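Long-range contacts in lipocalin AI-4 (Rhodnius prolixus, PDB 5H9L), which is a secreted lipocalin of the triabin family that probably sequesters eicosanoids, and here holds a hydroxyeicosatetraenoic acid in its barrel: residues Thr8-Leu13 and Tyr109-Tyr114; His35-Glu40 and Asp121-Phe126; Tyr79-Thr84 and Ser93-Val98. All coordinates share one frame; numbering follows the deposited sequence. Where two conformers were deposited one is given.

Contact 1 (Thr8-Leu13 and Tyr109-Tyr114); sequences TGCNAL and YRCGLY. With EAH ((5S,7E,9E,11Z,14Z)-5-hydroxyicosa-7,9,11,14-tetraenoic acid), chain B; GSH (glutathione), chain C.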
loop_
_atom_site.group_PDB
_atom_site.type_symbol
_atom_site.label_atom_id
_atom_site.label_comp_id
_atom_site.label_asym_id
_atom_site.label_seq_id
_atom_site.Cartn_x
_atom_site.Cartn_y
_atom_site.Cartn_z
ATOM N N THR A 8 16.740 5.664 0.582
ATOM C CA THR A 8 17.241 6.138 1.859
ATOM C C THR A 8 16.181 6.998 2.548
ATOM O O THR A 8 15.650 7.935 1.952
ATOM C CB THR A 8 18.534 6.939 1.668
ATOM O OG1 THR A 8 19.471 6.146 0.926
ATOM C CG2 THR A 8 19.138 7.335 3.012
ATOM N N GLY A 9 15.875 6.675 3.797
ATOM C CA GLY A 9 14.856 7.410 4.531
ATOM C C GLY A 9 13.562 6.627 4.645
ATOM O O GLY A 9 12.723 6.896 5.505
ATOM N N CYS A 10 13.388 5.660 3.762
ATOM C CA CYS A 10 12.227 4.789 3.850
ATOM C C CYS A 10 12.460 3.738 4.924
ATOM O O CYS A 10 13.570 3.252 5.095
ATOM C CB CYS A 10 11.933 4.138 2.502
ATOM S SG CYS A 10 11.281 5.294 1.287
ATOM N N ASN A 11 11.410 3.412 5.661
ATOM C CA ASN A 11 11.507 2.488 6.786
ATOM C C ASN A 11 11.451 1.032 6.316
ATOM O O ASN A 11 10.442 0.587 5.773
ATOM C CB ASN A 11 10.379 2.785 7.784
ATOM C CG ASN A 11 10.582 2.124 9.144
ATOM O OD1 ASN A 11 11.337 1.159 9.294
ATOM N ND2 ASN A 11 9.879 2.641 10.147
ATOM N N ALA A 12 12.532 0.293 6.531
ATOM C CA ALA A 12 12.583 -1.113 6.128
ATOM C C ALA A 12 11.745 -2.017 7.035
ATOM O O ALA A 12 11.509 -3.178 6.697
ATOM C CB ALA A 12 14.022 -1.603 6.092
ATOM N N LEU A 13 11.300 -1.482 8.176
ATOM C CA LEU A 13 10.390 -2.186 9.086
ATOM C C LEU A 13 10.926 -3.546 9.528
ATOM O O LEU A 13 10.172 -4.495 9.717
ATOM C CB LEU A 13 9.002 -2.341 8.441
ATOM C CG LEU A 13 8.295 -0.992 8.268
ATOM C CD1 LEU A 13 6.986 -1.150 7.536
ATOM C CD2 LEU A 13 8.081 -0.327 9.626
ATOM N N TYR A 109 2.673 -0.677 4.254
ATOM C CA TYR A 109 3.514 0.500 4.319
ATOM C C TYR A 109 3.881 0.898 2.899
ATOM O O TYR A 109 4.213 0.027 2.094
ATOM C CB TYR A 109 4.763 0.197 5.155
ATOM C CG TYR A 109 5.780 1.312 5.198
ATOM C CD1 TYR A 109 5.570 2.452 5.962
ATOM C CD2 TYR A 109 6.967 1.213 4.484
ATOM C CE1 TYR A 109 6.510 3.471 5.999
ATOM C CE2 TYR A 109 7.900 2.222 4.509
ATOM C CZ TYR A 109 7.669 3.347 5.264
ATOM O OH TYR A 109 8.626 4.349 5.285
ATOM N N ARG A 110 3.857 2.191 2.594
ATOM C CA ARG A 110 4.182 2.675 1.264
ATOM C C ARG A 110 5.144 3.847 1.411
ATOM O O ARG A 110 5.000 4.663 2.316
ATOM C CB ARG A 110 2.922 3.092 0.500
ATOM C CG ARG A 110 3.192 3.509 -0.940
ATOM C CD ARG A 110 1.940 3.572 -1.799
ATOM N NE ARG A 110 1.036 4.617 -1.351
ATOM C CZ ARG A 110 -0.225 4.751 -1.762
ATOM N NH1 ARG A 110 -0.744 3.893 -2.636
ATOM N NH2 ARG A 110 -0.973 5.726 -1.281
ATOM N N CYS A 111 6.129 3.939 0.525
ATOM C CA CYS A 111 7.114 5.011 0.603
ATOM C C CYS A 111 7.687 5.309 -0.774
ATOM O O CYS A 111 7.781 4.420 -1.612
ATOM C CB CYS A 111 8.234 4.629 1.578
ATOM S SG CYS A 111 9.463 5.920 1.973
ATOM N N GLY A 112 8.070 6.558 -1.004
ATOM C CA GLY A 112 8.716 6.922 -2.252
ATOM C C GLY A 112 9.313 8.307 -2.138
ATOM O O GLY A 112 9.009 9.045 -1.194
ATOM N N LEU A 113 10.182 8.653 -3.084
ATOM C CA LEU A 113 10.795 9.983 -3.132
ATOM C C LEU A 113 9.993 10.942 -3.999
ATOM O O LEU A 113 9.935 12.141 -3.716
ATOM C CB LEU A 113 12.237 9.911 -3.656
ATOM C CG LEU A 113 13.216 9.104 -2.806
ATOM C CD1 LEU A 113 14.604 9.138 -3.427
ATOM C CD2 LEU A 113 13.250 9.621 -1.379
ATOM N N TYR A 114 9.398 10.405 -5.061
ATOM C CA TYR A 114 8.551 11.177 -5.973
ATOM C C TYR A 114 9.215 12.483 -6.408
ATOM O O TYR A 114 8.599 13.554 -6.383
ATOM C CB TYR A 114 7.185 11.451 -5.323
ATOM C CG TYR A 114 6.580 10.209 -4.709
ATOM C CD1 TYR A 114 6.165 9.142 -5.503
ATOM C CD2 TYR A 114 6.447 10.086 -3.337
ATOM C CE1 TYR A 114 5.626 7.993 -4.941
ATOM C CE2 TYR A 114 5.912 8.939 -2.767
ATOM C CZ TYR A 114 5.500 7.896 -3.577
ATOM O OH TYR A 114 4.977 6.758 -3.031
HETATM O O1 EAH B . 0.001 7.561 0.696
HETATM C C1 EAH B . 1.246 7.686 0.588
HETATM O O2 EAH B . 1.945 6.700 0.249
HETATM C C2 EAH B . 1.892 9.020 0.900
HETATM C C3 EAH B . 2.255 9.729 -0.380
HETATM C C4 EAH B . 0.989 9.936 -1.167
HETATM C C5 EAH B . 1.332 9.995 -2.635
HETATM O O3 EAH B . 0.234 10.539 -3.327
HETATM C C6 EAH B . 1.542 8.723 -3.122
HETATM C C7 EAH B . 1.138 7.947 -4.190
HETATM C C8 EAH B . 1.628 6.711 -4.388
HETATM C C9 EAH B . 0.793 5.728 -5.171
HETATM C C10 EAH B . 1.245 4.490 -5.431
HETATM C C11 EAH B . 0.268 3.481 -5.984
HETATM C C12 EAH B . 0.574 2.193 -6.250
HETATM C C13 EAH B . 1.939 1.571 -6.035
HETATM C C14 EAH B . 2.219 1.349 -4.562
HETATM C C15 EAH B . 1.626 0.395 -3.806
HETATM C C16 EAH B . 0.597 -0.585 -4.332
HETATM C C17 EAH B . -0.192 -1.169 -3.178
HETATM C C18 EAH B . -1.501 -1.757 -3.657
HETATM C C19 EAH B . -1.518 -3.260 -3.478
HETATM C C20 EAH B . -2.925 -3.781 -3.708
HETATM N N1 GSH C . 5.772 16.463 -6.905
HETATM C CA1 GSH C . 6.408 15.950 -8.054
HETATM C C1 GSH C . 5.888 16.675 -9.280
HETATM O O11 GSH C . 4.906 17.466 -9.182
HETATM O O12 GSH C . 6.439 16.485 -10.405
HETATM C CB1 GSH C . 6.133 14.454 -8.212
HETATM C CG1 GSH C . 4.625 14.192 -8.243
HETATM C CD1 GSH C . 4.341 12.720 -8.410
HETATM O OE1 GSH C . 5.191 11.925 -8.772
HETATM N N2 GSH C . 3.000 12.255 -8.131
HETATM C CA2 GSH C . 2.718 10.844 -8.299
HETATM C C2 GSH C . 1.354 10.750 -8.959
HETATM O O2 GSH C . 1.103 11.398 -9.954
HETATM C CB2 GSH C . 2.747 10.142 -7.003
HETATM S SG2 GSH C . 1.939 11.092 -5.729
HETATM N N3 GSH C . 0.354 9.901 -8.408
HETATM C CA3 GSH C . -0.913 9.839 -9.061
HETATM C C3 GSH C . -1.877 9.218 -8.086
HETATM O O31 GSH C . -3.075 9.078 -8.420
HETATM O O32 GSH C . -1.469 8.853 -6.959
#

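Contact 2 (His35-Glu40 and Asp121-Phe126); sequences HSRDSE and DNFLLF. With EAH ((5S,7E,9E,11Z,14Z)-5-hydroxyicosa-7,9,11,14-tetraenoic acid), chain B.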
loop_
_atom_site.group_PDB
_atom_site.type_symbol
_atom_site.label_atom_id
_atom_site.label_comp_id
_atom_site.label_asym_id
_atom_site.label_seq_id
_atom_site.Cartn_x
_atom_site.Cartn_y
_atom_site.Cartn_z
ATOM N N HIS A 35 -8.599 3.362 4.718
ATOM C CA HIS A 35 -8.036 4.179 5.813
ATOM C C HIS A 35 -6.557 4.384 5.592
ATOM O O HIS A 35 -5.910 3.559 4.960
ATOM C CB HIS A 35 -8.219 3.522 7.188
ATOM C CG HIS A 35 -9.637 3.274 7.578
ATOM N ND1 HIS A 35 -10.416 2.311 6.977
ATOM C CD2 HIS A 35 -10.398 3.829 8.547
ATOM C CE1 HIS A 35 -11.614 2.312 7.536
ATOM N NE2 HIS A 35 -11.627 3.220 8.493
ATOM N N SER A 36 -6.014 5.454 6.160
ATOM C CA SER A 36 -4.572 5.675 6.090
ATOM C C SER A 36 -4.116 6.554 7.245
ATOM O O SER A 36 -4.917 7.287 7.827
ATOM C CB SER A 36 -4.188 6.300 4.747
ATOM O OG SER A 36 -4.831 7.557 4.566
ATOM N N ARG A 37 -2.834 6.478 7.590
ATOM C CA ARG A 37 -2.303 7.328 8.651
ATOM C C ARG A 37 -2.407 8.812 8.280
ATOM O O ARG A 37 -2.860 9.634 9.079
ATOM C CB ARG A 37 -0.843 6.972 8.942
ATOM C CG ARG A 37 -0.246 7.758 10.103
ATOM C CD ARG A 37 1.266 7.608 10.187
ATOM N NE ARG A 37 1.903 8.222 9.025
ATOM C CZ ARG A 37 3.117 7.936 8.576
ATOM N NH1 ARG A 37 3.876 7.029 9.191
ATOM N NH2 ARG A 37 3.574 8.559 7.498
ATOM N N ASP A 38 -1.959 9.132 7.067
ATOM C CA ASP A 38 -1.977 10.499 6.543
ATOM C C ASP A 38 -2.978 10.507 5.421
ATOM O O ASP A 38 -3.050 9.539 4.677
ATOM C CB ASP A 38 -0.616 10.943 6.008
ATOM C CG ASP A 38 0.502 10.796 7.015
ATOM O OD1 ASP A 38 0.236 10.767 8.233
ATOM O OD2 ASP A 38 1.665 10.718 6.572
ATOM N N SER A 39 -3.744 11.582 5.285
ATOM C CA SER A 39 -4.747 11.631 4.232
ATOM C C SER A 39 -4.827 13.011 3.597
ATOM O O SER A 39 -4.514 14.021 4.222
ATOM C CB SER A 39 -6.119 11.215 4.775
ATOM O OG SER A 39 -6.542 12.052 5.840
ATOM N N GLU A 40 -5.248 13.028 2.340
ATOM C CA GLU A 40 -5.442 14.260 1.599
ATOM C C GLU A 40 -6.869 14.734 1.770
ATOM O O GLU A 40 -7.715 14.006 2.299
ATOM C CB GLU A 40 -5.155 14.048 0.110
ATOM C CG GLU A 40 -3.898 13.266 -0.206
ATOM C CD GLU A 40 -3.910 12.723 -1.622
ATOM O OE1 GLU A 40 -5.012 12.591 -2.196
ATOM O OE2 GLU A 40 -2.823 12.430 -2.162
ATOM N N ASP A 121 5.975 8.870 3.109
ATOM C CA ASP A 121 5.519 7.512 3.370
ATOM C C ASP A 121 4.151 7.510 4.044
ATOM O O ASP A 121 3.600 8.568 4.350
ATOM C CB ASP A 121 6.565 6.712 4.180
ATOM C CG ASP A 121 6.775 7.223 5.594
ATOM O OD1 ASP A 121 6.097 8.173 6.031
ATOM O OD2 ASP A 121 7.639 6.643 6.296
ATOM N N ASN A 122 3.602 6.326 4.257
ATOM C CA ASN A 122 2.255 6.208 4.816
ATOM C C ASN A 122 2.011 4.788 5.264
ATOM O O ASN A 122 2.657 3.867 4.761
ATOM C CB ASN A 122 1.196 6.598 3.776
ATOM C CG ASN A 122 -0.022 7.287 4.381
ATOM O OD1 ASN A 122 -0.245 7.265 5.589
ATOM N ND2 ASN A 122 -0.823 7.911 3.518
ATOM N N PHE A 123 1.071 4.611 6.191
ATOM C CA PHE A 123 0.506 3.287 6.446
ATOM C C PHE A 123 -0.917 3.282 5.925
ATOM O O PHE A 123 -1.660 4.240 6.122
ATOM C CB PHE A 123 0.554 2.930 7.928
ATOM C CG PHE A 123 1.934 2.586 8.424
ATOM C CD1 PHE A 123 2.788 3.569 8.879
ATOM C CD2 PHE A 123 2.352 1.264 8.447
ATOM C CE1 PHE A 123 4.056 3.249 9.344
ATOM C CE2 PHE A 123 3.595 0.933 8.901
ATOM C CZ PHE A 123 4.458 1.925 9.363
ATOM N N LEU A 124 -1.271 2.193 5.255
ATOM C CA LEU A 124 -2.495 2.093 4.463
ATOM C C LEU A 124 -3.276 0.885 4.912
ATOM O O LEU A 124 -2.711 -0.197 5.045
ATOM C CB LEU A 124 -2.173 1.954 2.974
ATOM C CG LEU A 124 -1.221 2.989 2.361
ATOM C CD1 LEU A 124 -0.901 2.628 0.910
ATOM C CD2 LEU A 124 -1.801 4.372 2.443
ATOM N N LEU A 125 -4.571 1.059 5.126
ATOM C CA LEU A 125 -5.435 -0.086 5.379
ATOM C C LEU A 125 -6.320 -0.348 4.163
ATOM O O LEU A 125 -7.138 0.507 3.762
ATOM C CB LEU A 125 -6.294 0.131 6.621
ATOM C CG LEU A 125 -7.230 -1.022 6.979
ATOM C CD1 LEU A 125 -6.448 -2.276 7.323
ATOM C CD2 LEU A 125 -8.132 -0.649 8.133
ATOM N N PHE A 126 -6.139 -1.531 3.581
ATOM C CA PHE A 126 -6.960 -1.997 2.473
ATOM C C PHE A 126 -7.983 -3.011 2.956
ATOM O O PHE A 126 -7.737 -3.791 3.891
ATOM C CB PHE A 126 -6.088 -2.629 1.384
ATOM C CG PHE A 126 -5.195 -1.654 0.670
ATOM C CD1 PHE A 126 -3.965 -1.295 1.209
ATOM C CD2 PHE A 126 -5.579 -1.100 -0.542
ATOM C CE1 PHE A 126 -3.148 -0.393 0.543
ATOM C CE2 PHE A 126 -4.774 -0.201 -1.198
ATOM C CZ PHE A 126 -3.552 0.133 -0.668
HETATM O O1 EAH B . 0.001 7.561 0.696
HETATM C C1 EAH B . 1.246 7.686 0.588
HETATM O O2 EAH B . 1.945 6.700 0.249
HETATM C C2 EAH B . 1.892 9.020 0.900
HETATM C C3 EAH B . 2.255 9.729 -0.380
HETATM C C4 EAH B . 0.989 9.936 -1.167
HETATM C C5 EAH B . 1.332 9.995 -2.635
HETATM O O3 EAH B . 0.234 10.539 -3.327
HETATM C C6 EAH B . 1.542 8.723 -3.122
HETATM C C7 EAH B . 1.138 7.947 -4.190
HETATM C C8 EAH B . 1.628 6.711 -4.388
HETATM C C9 EAH B . 0.793 5.728 -5.171
HETATM C C10 EAH B . 1.245 4.490 -5.431
HETATM C C11 EAH B . 0.268 3.481 -5.984
HETATM C C12 EAH B . 0.574 2.193 -6.250
HETATM C C13 EAH B . 1.939 1.571 -6.035
HETATM C C14 EAH B . 2.219 1.349 -4.562
HETATM C C15 EAH B . 1.626 0.395 -3.806
HETATM C C16 EAH B . 0.597 -0.585 -4.332
HETATM C C17 EAH B . -0.192 -1.169 -3.178
HETATM C C18 EAH B . -1.501 -1.757 -3.657
HETATM C C19 EAH B . -1.518 -3.260 -3.478
HETATM C C20 EAH B . -2.925 -3.781 -3.708
HETATM O O HOH W 1 6.733 6.545 8.772
HETATM O O HOH W 2 2.544 11.115 4.008
#

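Contact 3 (Tyr79-Thr84 and Ser93-Val98); sequences YSFQCT and SYMAVV. With EAH ((5S,7E,9E,11Z,14Z)-5-hydroxyicosa-7,9,11,14-tetraenoic acid), chain B.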
loop_
_atom_site.group_PDB
_atom_site.type_symbol
_atom_site.label_atom_id
_atom_site.label_comp_id
_atom_site.label_asym_id
_atom_site.label_seq_id
_atom_site.Cartn_x
_atom_site.Cartn_y
_atom_site.Cartn_z
ATOM N N TYR A 79 8.274 -4.388 -2.437
ATOM C CA TYR A 79 8.032 -4.370 -3.865
ATOM C C TYR A 79 8.271 -2.962 -4.378
ATOM O O TYR A 79 7.985 -1.989 -3.675
ATOM C CB TYR A 79 6.593 -4.825 -4.180
ATOM C CG TYR A 79 6.381 -6.284 -3.898
ATOM C CD1 TYR A 79 6.130 -6.731 -2.609
ATOM C CD2 TYR A 79 6.478 -7.220 -4.912
ATOM C CE1 TYR A 79 5.974 -8.072 -2.346
ATOM C CE2 TYR A 79 6.303 -8.549 -4.665
ATOM C CZ TYR A 79 6.061 -8.974 -3.385
ATOM O OH TYR A 79 5.900 -10.317 -3.144
ATOM N N SER A 80 8.768 -2.855 -5.603
ATOM C CA SER A 80 8.891 -1.585 -6.296
ATOM C C SER A 80 7.861 -1.578 -7.411
ATOM O O SER A 80 7.793 -2.536 -8.181
ATOM C CB SER A 80 10.305 -1.403 -6.850
ATOM O OG SER A 80 10.406 -0.272 -7.700
ATOM N N PHE A 81 7.055 -0.520 -7.484
ATOM C CA PHE A 81 6.094 -0.365 -8.574
ATOM C C PHE A 81 6.433 0.810 -9.474
ATOM O O PHE A 81 6.678 1.927 -9.011
ATOM C CB PHE A 81 4.669 -0.221 -8.020
ATOM C CG PHE A 81 4.078 -1.523 -7.569
ATOM C CD1 PHE A 81 4.300 -2.003 -6.284
ATOM C CD2 PHE A 81 3.351 -2.300 -8.449
ATOM C CE1 PHE A 81 3.769 -3.237 -5.883
ATOM C CE2 PHE A 81 2.828 -3.534 -8.056
ATOM C CZ PHE A 81 3.040 -4.000 -6.778
ATOM N N GLN A 82 6.456 0.549 -10.772
ATOM C CA GLN A 82 6.620 1.590 -11.769
ATOM C C GLN A 82 5.241 1.909 -12.320
ATOM O O GLN A 82 4.582 1.030 -12.876
ATOM C CB GLN A 82 7.575 1.133 -12.872
ATOM C CG GLN A 82 7.983 2.229 -13.833
ATOM C CD GLN A 82 8.686 3.376 -13.134
ATOM O OE1 GLN A 82 8.506 4.540 -13.492
ATOM N NE2 GLN A 82 9.487 3.053 -12.123
ATOM N N CYS A 83 4.818 3.158 -12.156
ATOM C CA CYS A 83 3.440 3.557 -12.445
ATOM C C CYS A 83 3.371 4.642 -13.510
ATOM O O CYS A 83 4.249 5.507 -13.597
ATOM C CB CYS A 83 2.740 4.058 -11.183
ATOM S SG CYS A 83 2.659 2.867 -9.819
ATOM N N THR A 84 2.317 4.596 -14.317
ATOM C CA THR A 84 2.062 5.636 -15.306
ATOM C C THR A 84 0.627 6.103 -15.147
ATOM O O THR A 84 -0.263 5.307 -14.849
ATOM C CB THR A 84 2.307 5.152 -16.747
ATOM O OG1 THR A 84 1.456 4.036 -17.035
ATOM C CG2 THR A 84 3.759 4.746 -16.927
ATOM N N SER A 93 7.042 3.795 -6.762
ATOM C CA SER A 93 6.602 3.711 -5.374
ATOM C C SER A 93 6.976 2.359 -4.778
ATOM O O SER A 93 7.017 1.360 -5.496
ATOM C CB SER A 93 5.094 3.925 -5.278
ATOM O OG SER A 93 4.665 4.058 -3.927
ATOM N N TYR A 94 7.262 2.326 -3.483
ATOM C CA TYR A 94 7.679 1.106 -2.803
ATOM C C TYR A 94 6.660 0.718 -1.748
ATOM O O TYR A 94 6.091 1.585 -1.085
ATOM C CB TYR A 94 9.046 1.305 -2.153
ATOM C CG TYR A 94 10.127 1.631 -3.150
ATOM C CD1 TYR A 94 10.291 2.932 -3.632
ATOM C CD2 TYR A 94 10.974 0.642 -3.641
ATOM C CE1 TYR A 94 11.262 3.230 -4.564
ATOM C CE2 TYR A 94 11.941 0.931 -4.559
ATOM C CZ TYR A 94 12.089 2.227 -5.019
ATOM O OH TYR A 94 13.059 2.521 -5.952
ATOM N N MET A 95 6.428 -0.577 -1.570
ATOM C CA MET A 95 5.484 -1.024 -0.557
ATOM C C MET A 95 5.871 -2.355 0.067
ATOM O O MET A 95 6.585 -3.148 -0.539
ATOM C CB MET A 95 4.081 -1.130 -1.159
ATOM C CG MET A 95 4.015 -2.078 -2.363
ATOM S SD MET A 95 2.601 -3.170 -2.371
ATOM C CE MET A 95 3.092 -3.821 -0.808
ATOM N N ALA A 96 5.392 -2.595 1.285
ATOM C CA ALA A 96 5.453 -3.910 1.914
ATOM C C ALA A 96 4.140 -4.174 2.622
ATOM O O ALA A 96 3.533 -3.253 3.193
ATOM C CB ALA A 96 6.609 -3.972 2.907
ATOM N N VAL A 97 3.716 -5.430 2.598
ATOM C CA VAL A 97 2.553 -5.847 3.376
ATOM C C VAL A 97 2.972 -6.153 4.812
ATOM O O VAL A 97 3.744 -7.083 5.081
ATOM C CB VAL A 97 1.863 -7.058 2.748
ATOM C CG1 VAL A 97 0.619 -7.444 3.572
ATOM C CG2 VAL A 97 1.464 -6.741 1.302
ATOM N N VAL A 98 2.483 -5.352 5.746
ATOM C CA VAL A 98 2.831 -5.526 7.147
ATOM C C VAL A 98 2.058 -6.679 7.792
ATOM O O VAL A 98 2.637 -7.521 8.480
ATOM C CB VAL A 98 2.578 -4.241 7.938
ATOM C CG1 VAL A 98 2.958 -4.428 9.408
ATOM C CG2 VAL A 98 3.354 -3.077 7.317
HETATM O O1 EAH B . 0.001 7.561 0.696
HETATM C C1 EAH B . 1.246 7.686 0.588
HETATM O O2 EAH B . 1.945 6.700 0.249
HETATM C C2 EAH B . 1.892 9.020 0.900
HETATM C C3 EAH B . 2.255 9.729 -0.380
HETATM C C4 EAH B . 0.989 9.936 -1.167
HETATM C C5 EAH B . 1.332 9.995 -2.635
HETATM O O3 EAH B . 0.234 10.539 -3.327
HETATM C C6 EAH B . 1.542 8.723 -3.122
HETATM C C7 EAH B . 1.138 7.947 -4.190
HETATM C C8 EAH B . 1.628 6.711 -4.388
HETATM C C9 EAH B . 0.793 5.728 -5.171
HETATM C C10 EAH B . 1.245 4.490 -5.431
HETATM C C11 EAH B . 0.268 3.481 -5.984
HETATM C C12 EAH B . 0.574 2.193 -6.250
HETATM C C13 EAH B . 1.939 1.571 -6.035
HETATM C C14 EAH B . 2.219 1.349 -4.562
HETATM C C15 EAH B . 1.626 0.395 -3.806
HETATM C C16 EAH B . 0.597 -0.585 -4.332
HETATM C C17 EAH B . -0.192 -1.169 -3.178
HETATM C C18 EAH B . -1.501 -1.757 -3.657
HETATM C C19 EAH B . -1.518 -3.260 -3.478
HETATM C C20 EAH B . -2.925 -3.781 -3.708
HETATM O O HOH W 3 13.008 0.646 -7.927
#

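Contact 1 (Thr8-Leu13 and Tyr109-Tyr114)
The disulfide between Cys10 and Cys111 is the tight point of this contact. It joins the N-terminal loop 8-13 to strand 105-112, with the two SG atoms 2.0 Å apart. Both cysteines were modelled in two conformers. The two CA atoms lie 6.1 Å apart. Beside it, the phenol of Tyr109 reaches the backbone of Asn11. The backbone N of Asn11 donates to Tyr109 OH at 3.0 Å, in a nearly straight bond of 168°. CB of Asn11 also lies close to that oxygen, at 3.4 Å. Tyr109 OH has a further hydrogen bond to Asp121 OD2, so two partners hold the end of the ring. The methyl CD1 of Leu13 comes in at the base of the same ring, 3.5 Å from Tyr109 CB. A chi1 of 175° sends the ring away from the backbone N of Tyr109, and it runs along the loop from Leu13 to Asn11. The loop is itself folded by an Asx turn, in which Leu13 N donates to Asn11 OD1 at 2.9 Å. The fold is a lipocalin barrel, and loop 8-13 lies against its strand 105-112, joined to it by the disulfide and the tyrosine. Arg110, between Tyr109 and Cys111, turns to the inside. Its NE and NH2 donate to O2 and O1 of the bound hydroxy fatty acid, and C9 of the lipid chain lies over one guanidinium face. The other end of the contact is much looser. Thr8 is solvent-exposed, and its backbone O comes no nearer to Leu113 than 4.4 Å, at CD2. Pro7 and Pro119 also touch the Leu113 side chain.

Contact 2 (His35-Glu40 and Asp121-Phe126)
Asn122 and Asp38 meet through a pair of hydrogen bonds. Asp38 N donates to Asn122 OD1 at 2.9 Å, and Asn122 ND2 donates back to Asp38 O at 3.0 Å. The ND2 group also donates to O1 of the bound fatty acid, so the amide links the turn to the ligand carboxylate. Asp38 O takes a second bond from Ser36 OG, which arrives on the opposite face of the carbonyl plane. Arg37 grips Asp38 side-on through NE and NH2. Its NH2 also bonds Asp121 OD1 at 2.9 Å, from above that carboxylate plane. A bend at chi3 (66°) helps carry the guanidinium round to both acids. One water joins Arg37 NH1 to Asp121 OD2, which also bonds Tyr109 OH. A second water donates to Asp38 OD2 and Asp121 O. In the backbone, Leu125 N to His35 O is 2.8 Å, while the return bond from His35 N is weak. Arg37 N donates to Phe123 O, but Phe123 N is buried with no partner in the model. Strand 30-36 here runs antiparallel to strand 120-127, whose other neighbour is strand 105-112. Strands 46-51 and 151-152 also pair with strand 30-36.

Contact 3 (Tyr79-Thr84 and Ser93-Val98)
Four backbone hydrogen bonds join Tyr79 with Met95 and Phe81 with Ser93. The shortest runs from Phe81 N to Ser93 O, at 2.7 Å and 174°. Ser93 N returns the bond to Phe81 O. Tyr79 N donates to Met95 O at 2.8 Å, and Met95 N donates to Tyr79 O. Both are hydrogen-bonded pairs of antiparallel strands. Between them Ser80 and Tyr94 form a non-hydrogen-bonded pair. There Tyr94 CA approaches Tyr79 O to 3.2 Å in a CA-H...O contact.

The side chains of Ser80 and Tyr94 leave by one face of the sheet. A water bridges their hydroxyls, 2.8 Å from Ser80 OG and 2.7 Å from Tyr94 OH. Below this bridge Ser80 CB rests obliquely against the tyrosine ring, 3.7 Å from Tyr94 CE2. Pro7 and Val3 of the N-terminal segment also touch this ring.

Tyr79, Phe81, Ser93 and Met95 project from the other face. Met95 CG sits between its backbone N and carbonyl carbon (chi1 58°), and the chain bends again at chi2 and chi3. This course brings SD to the Phe81 ring in an oblique Met-aromatic contact, 3.7 Å from Phe81 CE1. The same sulfur is 3.5 Å from C17 of the bound fatty acid. Phe81 CB meets the lipid at C13, and Ser93 OG lies near its C14. That hydroxyl is also hydrogen-bonded to Tyr114 OH. Cys83, disulfide-bonded to Cys67, comes to C12 and C13 of the lipid chain. Together they give C10 to C17 a largely apolar wall, with the Ser93 hydroxyl set in it.

Strands 78-85 and 90-100 form a beta hairpin. Side chains alternate between the barrel interior, where Phe81, Cys83, Ser93 and Met95 meet the lipid, and the outside, as in the up-and-down barrel of the lipocalins.

The three contacts belong to one curled antiparallel sheet, and each touches the same ligand. Strand 105-112 of contact 1 lies between strand 90-100 of contact 3 and strand 120-127 of contact 2. Probable hydrogen bonds join them: Arg110 O to Asn122 N (2.9 Å) for contacts 1 and 2, Cys111 N to Tyr94 O (2.9 Å) for contacts 1 and 3. Contacts 2 and 3 do not touch; their centres are about 14 Å apart. Contacts 1 and 2 share the carboxylate end of the fatty acid, with Lys61 as a further hydrogen-bond partner. Contact 3 lines the chain from about C10 to C17, and Phe126 of contact 2 comes near C18. Glutathione meets contact 1 at Tyr114.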